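Local coordinates for RagB/SusD domain protein (Flavobacterium johnsoniae, PDB 5J5U) that probably binds chitin or its oligosaccharides at the outer-membrane surface as the SusD-like member of a chitin-utilization system, at residues 335-338 against 339-342; 419-422 against 423-426. All coordinates share one frame; numbering follows the deposited sequence.

Contact 1: residues 335-338 against 339-342; sequences VSYS and ESQL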
loop_
_atom_site.group_PDB
_atom_site.type_symbol
_atom_site.label_atom_id
_atom_site.label_comp_id
_atom_site.label_asym_id
_atom_site.label_seq_id
_atom_site.Cartn_x
_atom_site.Cartn_y
_atom_site.Cartn_z
ATOM N N VAL A 335 -4.061 5.601 -3.906
ATOM C CA VAL A 335 -4.498 4.725 -4.987
ATOM C C VAL A 335 -4.093 5.354 -6.313
ATOM O O VAL A 335 -4.186 6.572 -6.477
ATOM C CB VAL A 335 -6.023 4.479 -4.970
ATOM C CG1 VAL A 335 -6.358 3.284 -5.833
ATOM C CG2 VAL A 335 -6.564 4.305 -3.515
ATOM N N SER A 336 -3.669 4.538 -7.271
ATOM C CA SER A 336 -3.018 5.100 -8.440
ATOM C C SER A 336 -3.567 4.579 -9.758
ATOM O O SER A 336 -4.211 3.526 -9.808
ATOM C CB SER A 336 -1.517 4.823 -8.376
ATOM O OG SER A 336 -1.247 3.457 -8.624
ATOM N N TYR A 337 -3.307 5.340 -10.821
ATOM C CA TYR A 337 -3.684 4.940 -12.173
ATOM C C TYR A 337 -2.794 3.787 -12.635
ATOM O O TYR A 337 -3.249 2.820 -13.274
ATOM C CB TYR A 337 -3.568 6.128 -13.136
ATOM C CG TYR A 337 -3.818 5.755 -14.585
ATOM C CD1 TYR A 337 -5.057 5.286 -14.990
ATOM C CD2 TYR A 337 -2.823 5.880 -15.542
ATOM C CE1 TYR A 337 -5.302 4.943 -16.298
ATOM C CE2 TYR A 337 -3.060 5.539 -16.869
ATOM C CZ TYR A 337 -4.307 5.071 -17.234
ATOM O OH TYR A 337 -4.570 4.720 -18.536
ATOM N N SER A 338 -1.521 3.882 -12.270
ATOM C CA SER A 338 -0.570 2.817 -12.543
ATOM C C SER A 338 -1.095 1.500 -11.976
ATOM O O SER A 338 -1.146 0.485 -12.675
ATOM C CB SER A 338 0.803 3.152 -11.956
ATOM O OG SER A 338 1.683 2.041 -12.054
ATOM N N GLU A 339 -1.500 1.529 -10.708
ATOM C CA GLU A 339 -2.075 0.345 -10.066
ATOM C C GLU A 339 -3.275 -0.217 -10.841
ATOM O O GLU A 339 -3.318 -1.405 -11.115
ATOM C CB GLU A 339 -2.488 0.664 -8.620
ATOM C CG GLU A 339 -3.556 -0.259 -8.075
ATOM C CD GLU A 339 -3.937 0.066 -6.646
ATOM O OE1 GLU A 339 -3.685 1.218 -6.225
ATOM O OE2 GLU A 339 -4.504 -0.826 -5.960
ATOM N N SER A 340 -4.239 0.635 -11.188
ATOM C CA SER A 340 -5.455 0.174 -11.864
ATOM C C SER A 340 -5.108 -0.489 -13.184
ATOM O O SER A 340 -5.691 -1.514 -13.540
ATOM C CB SER A 340 -6.444 1.327 -12.098
ATOM O OG SER A 340 -5.947 2.284 -13.021
ATOM N N GLN A 341 -4.137 0.074 -13.898
ATOM C CA GLN A 341 -3.758 -0.495 -15.189
ATOM C C GLN A 341 -3.019 -1.820 -15.022
ATOM O O GLN A 341 -3.188 -2.739 -15.824
ATOM C CB GLN A 341 -2.896 0.492 -15.988
ATOM C CG GLN A 341 -3.623 1.770 -16.386
ATOM C CD GLN A 341 -4.982 1.476 -16.998
ATOM O OE1 GLN A 341 -5.072 1.081 -18.156
ATOM N NE2 GLN A 341 -6.044 1.668 -16.220
ATOM N N LEU A 342 -2.214 -1.935 -13.974
ATOM C CA LEU A 342 -1.474 -3.181 -13.748
ATOM C C LEU A 342 -2.423 -4.308 -13.276
ATOM O O LEU A 342 -2.308 -5.467 -13.688
ATOM C CB LEU A 342 -0.336 -2.943 -12.749
ATOM C CG LEU A 342 0.853 -2.127 -13.277
ATOM C CD1 LEU A 342 1.883 -1.821 -12.194
ATOM C CD2 LEU A 342 1.528 -2.835 -14.427
HETATM O O HOH W 1 -1.247 2.543 -6.104
#
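Q341 lies across the ring of Y337, one helical turn later in the chain. The touch is made by aliphatic carbon: Q341 CG sits over one ring face, 3.7 Å from the centroid and offset toward the rim, in a CH-pi contact. Beyond it the bend at chi2 (-48°) brings the amide back over the ring, and its rotation about CG-CD leaves the two planes 15° apart, with Q341 NE2 3.4 Å from Y337 CE1. In this pose Q341 NE2 also meets S340 OG in a fairly straight bond of 3.3 Å that lies close to the amide plane. S340 OG in turn gives its proton to Y337 O at 2.8 Å, and that carbonyl also takes the helical bond from Q341 N, so two donors grip one oxygen. Were the glutamine an alanine, the CH-pi contact on Y337 would go and S340 OG would probably be left without its amide donor.

Further back, the helix start is closed by S336. Its OG stands between backbone N and carbonyl carbon (chi1 72°), and from there accepts from E339 N at 2.9 Å. The return bond, S336 N to E339 OE1, is weak at 3.5 Å; a water donating to E339 OE1 also joins that oxygen to S336 OG. Serine suits the place because its short hydroxyl can serve as acceptor for E339 N, a first-turn amide that the regular i to i+4 pattern does not supply, and glutamate because its chain, extended beyond CG, is long enough to bring OE1 back beside S336 N. The other carboxylate oxygen, E339 OE2, is held by a salt bridge to R191 and a hydrogen bond with Y411, which probably stabilises the buried charge. Together S336 and E339 form a capping box, the classic N-terminal signature of a helix, here opening helix 337-349 directly after strand 332-335.

Contact 2: residues 419-422 against 423-426; sequences YSNW and RRTG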
loop_
_atom_site.group_PDB
_atom_site.type_symbol
_atom_site.label_atom_id
_atom_site.label_comp_id
_atom_site.label_asym_id
_atom_site.label_seq_id
_atom_site.Cartn_x
_atom_site.Cartn_y
_atom_site.Cartn_z
ATOM N N TYR A 419 2.893 -5.408 0.436
ATOM C CA TYR A 419 2.935 -6.549 1.371
ATOM C C TYR A 419 1.752 -7.473 1.128
ATOM O O TYR A 419 1.914 -8.688 1.093
ATOM C CB TYR A 419 2.955 -6.063 2.831
ATOM C CG TYR A 419 2.863 -7.144 3.910
ATOM C CD1 TYR A 419 3.683 -8.285 3.891
ATOM C CD2 TYR A 419 1.991 -6.993 4.981
ATOM C CE1 TYR A 419 3.604 -9.260 4.896
ATOM C CE2 TYR A 419 1.901 -7.954 5.997
ATOM C CZ TYR A 419 2.691 -9.095 5.951
ATOM O OH TYR A 419 2.560 -10.022 6.982
ATOM N N SER A 420 0.567 -6.895 0.932
ATOM C CA SER A 420 -0.608 -7.716 0.621
ATOM C C SER A 420 -0.478 -8.415 -0.752
ATOM O O SER A 420 -0.755 -9.619 -0.874
ATOM C CB SER A 420 -1.885 -6.870 0.681
ATOM O OG SER A 420 -2.082 -6.338 1.990
ATOM N N ASN A 421 -0.042 -7.681 -1.777
ATOM C CA ASN A 421 0.047 -8.254 -3.116
ATOM C C ASN A 421 1.140 -9.326 -3.166
ATOM O O ASN A 421 1.030 -10.316 -3.875
ATOM C CB ASN A 421 0.303 -7.165 -4.171
ATOM C CG ASN A 421 -0.167 -7.581 -5.576
ATOM O OD1 ASN A 421 -1.363 -7.513 -5.900
ATOM N ND2 ASN A 421 0.769 -8.034 -6.399
ATOM N N TRP A 422 2.185 -9.140 -2.384
ATOM C CA TRP A 422 3.167 -10.202 -2.236
ATOM C C TRP A 422 2.556 -11.421 -1.528
ATOM O O TRP A 422 2.806 -12.564 -1.941
ATOM C CB TRP A 422 4.414 -9.741 -1.472
ATOM C CG TRP A 422 5.403 -10.857 -1.382
ATOM C CD1 TRP A 422 6.284 -11.242 -2.345
ATOM C CD2 TRP A 422 5.580 -11.764 -0.290
ATOM N NE1 TRP A 422 7.009 -12.317 -1.923
ATOM C CE2 TRP A 422 6.602 -12.661 -0.659
ATOM C CE3 TRP A 422 4.974 -11.906 0.972
ATOM C CZ2 TRP A 422 7.042 -13.683 0.185
ATOM C CZ3 TRP A 422 5.410 -12.922 1.819
ATOM C CH2 TRP A 422 6.441 -13.792 1.422
ATOM N N ARG A 423 1.753 -11.191 -0.486
ATOM C CA ARG A 423 1.167 -12.339 0.212
ATOM C C ARG A 423 0.244 -13.125 -0.735
ATOM O O ARG A 423 0.307 -14.348 -0.776
ATOM C CB ARG A 423 0.420 -11.906 1.485
ATOM C CG ARG A 423 1.387 -11.742 2.727
ATOM C CD ARG A 423 0.649 -11.219 3.951
ATOM N NE ARG A 423 0.048 -9.895 3.715
ATOM C CZ ARG A 423 -0.923 -9.369 4.453
ATOM N NH1 ARG A 423 -1.431 -10.028 5.503
ATOM N NH2 ARG A 423 -1.389 -8.163 4.148
ATOM N N ARG A 424 -0.557 -12.408 -1.524
ATOM C CA ARG A 424 -1.476 -13.029 -2.475
ATOM C C ARG A 424 -0.755 -13.783 -3.580
ATOM O O ARG A 424 -1.025 -14.956 -3.785
ATOM C CB ARG A 424 -2.402 -11.989 -3.109
ATOM C CG ARG A 424 -3.336 -12.576 -4.145
ATOM C CD ARG A 424 -4.290 -11.541 -4.758
ATOM N NE ARG A 424 -3.606 -10.499 -5.519
ATOM C CZ ARG A 424 -3.404 -10.530 -6.836
ATOM N NH1 ARG A 424 -3.817 -11.562 -7.554
ATOM N NH2 ARG A 424 -2.775 -9.537 -7.434
ATOM N N THR A 425 0.172 -13.121 -4.273
ATOM C CA THR A 425 0.784 -13.703 -5.483
ATOM C C THR A 425 2.121 -14.429 -5.280
ATOM O O THR A 425 2.500 -15.251 -6.108
ATOM C CB THR A 425 1.016 -12.608 -6.577
ATOM O OG1 THR A 425 2.084 -11.731 -6.175
ATOM C CG2 THR A 425 -0.242 -11.789 -6.814
ATOM N N GLY A 426 2.848 -14.131 -4.205
ATOM C CA GLY A 426 4.185 -14.689 -4.040
ATOM C C GLY A 426 5.256 -13.974 -4.872
ATOM O O GLY A 426 6.420 -14.403 -4.923
HETATM O O HOH W 2 -3.553 -8.138 -4.103
#
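Y419 O receives R423 N at 3.0 Å and W422 O receives G426 N at 2.8 Å, the first and last of four successive i to i+4 backbone bonds, before G426 leaves the helix with positive phi (79°), a conformation that suits glycine because a beta carbon would be jammed against the preceding carbonyl. G426 CA lies over one face of the W422 indole, near its rim.

The main side-chain event is R423 folding back over Y419. A bend at chi3 (-61°) turns the guanidinium flat onto the ring, planes 6° apart and centres 3.9 Å apart, a stacked cation-pi pair in which CD adds a CH-pi contact over the same face. Arginine's long chain ends in a flat, charged group that can cover an aromatic face and still offer N-H groups at its rim. R423 NH2 makes a weak, bent bond to S420 OG, while its stronger partner is D117 O; NH1 goes to T446 O.

N421 and R424 run side by side, and R424 NH2 donates to N421 OD1 at 2.9 Å, in the guanidinium plane though tilted from that of the amide carbonyl. A water bridges the same OD1 to R424 NE, so the arginine grips one oxygen directly and through solvent. T425 CG2 packs over the guanidinium face, and T425 OG1 donates to N421 O from the opposite face of its carbonyl plane to T425 N, the familiar bond of a helical threonine hydroxyl back to the carbonyl four residues earlier.

Outward, R424 forms a salt bridge with E346 of helix 337-349, Y419 OH bonds to P445 O and its ring meets F45 of helix 31-45, and Y419 and S420 touch helix 98-119, which places helix 415-425 amid several helices and the loop around 444-446.

Followed from the N terminus, the chain reaches contact 1 where strand 332-335 gives way to helix 337-349, passes through helices 357-371, 382-391 and 399-410, and arrives at contact 2 in the last turns of helix 415-425. Each contact is local and closes no long loop; they stand in series, neither nested nor crossed, one at a helix start and the other at a helix end. The centres of contact 1 and contact 2 are about 16 Å apart, and the nearest atoms of contact 1 and contact 2 about 7 Å, without touching. The tie between them is indirect: R424 pairs with E346, further along the helix that contact 1 opens. Contact 1 also leans on helix 178-195, contact 2 on helix 98-119.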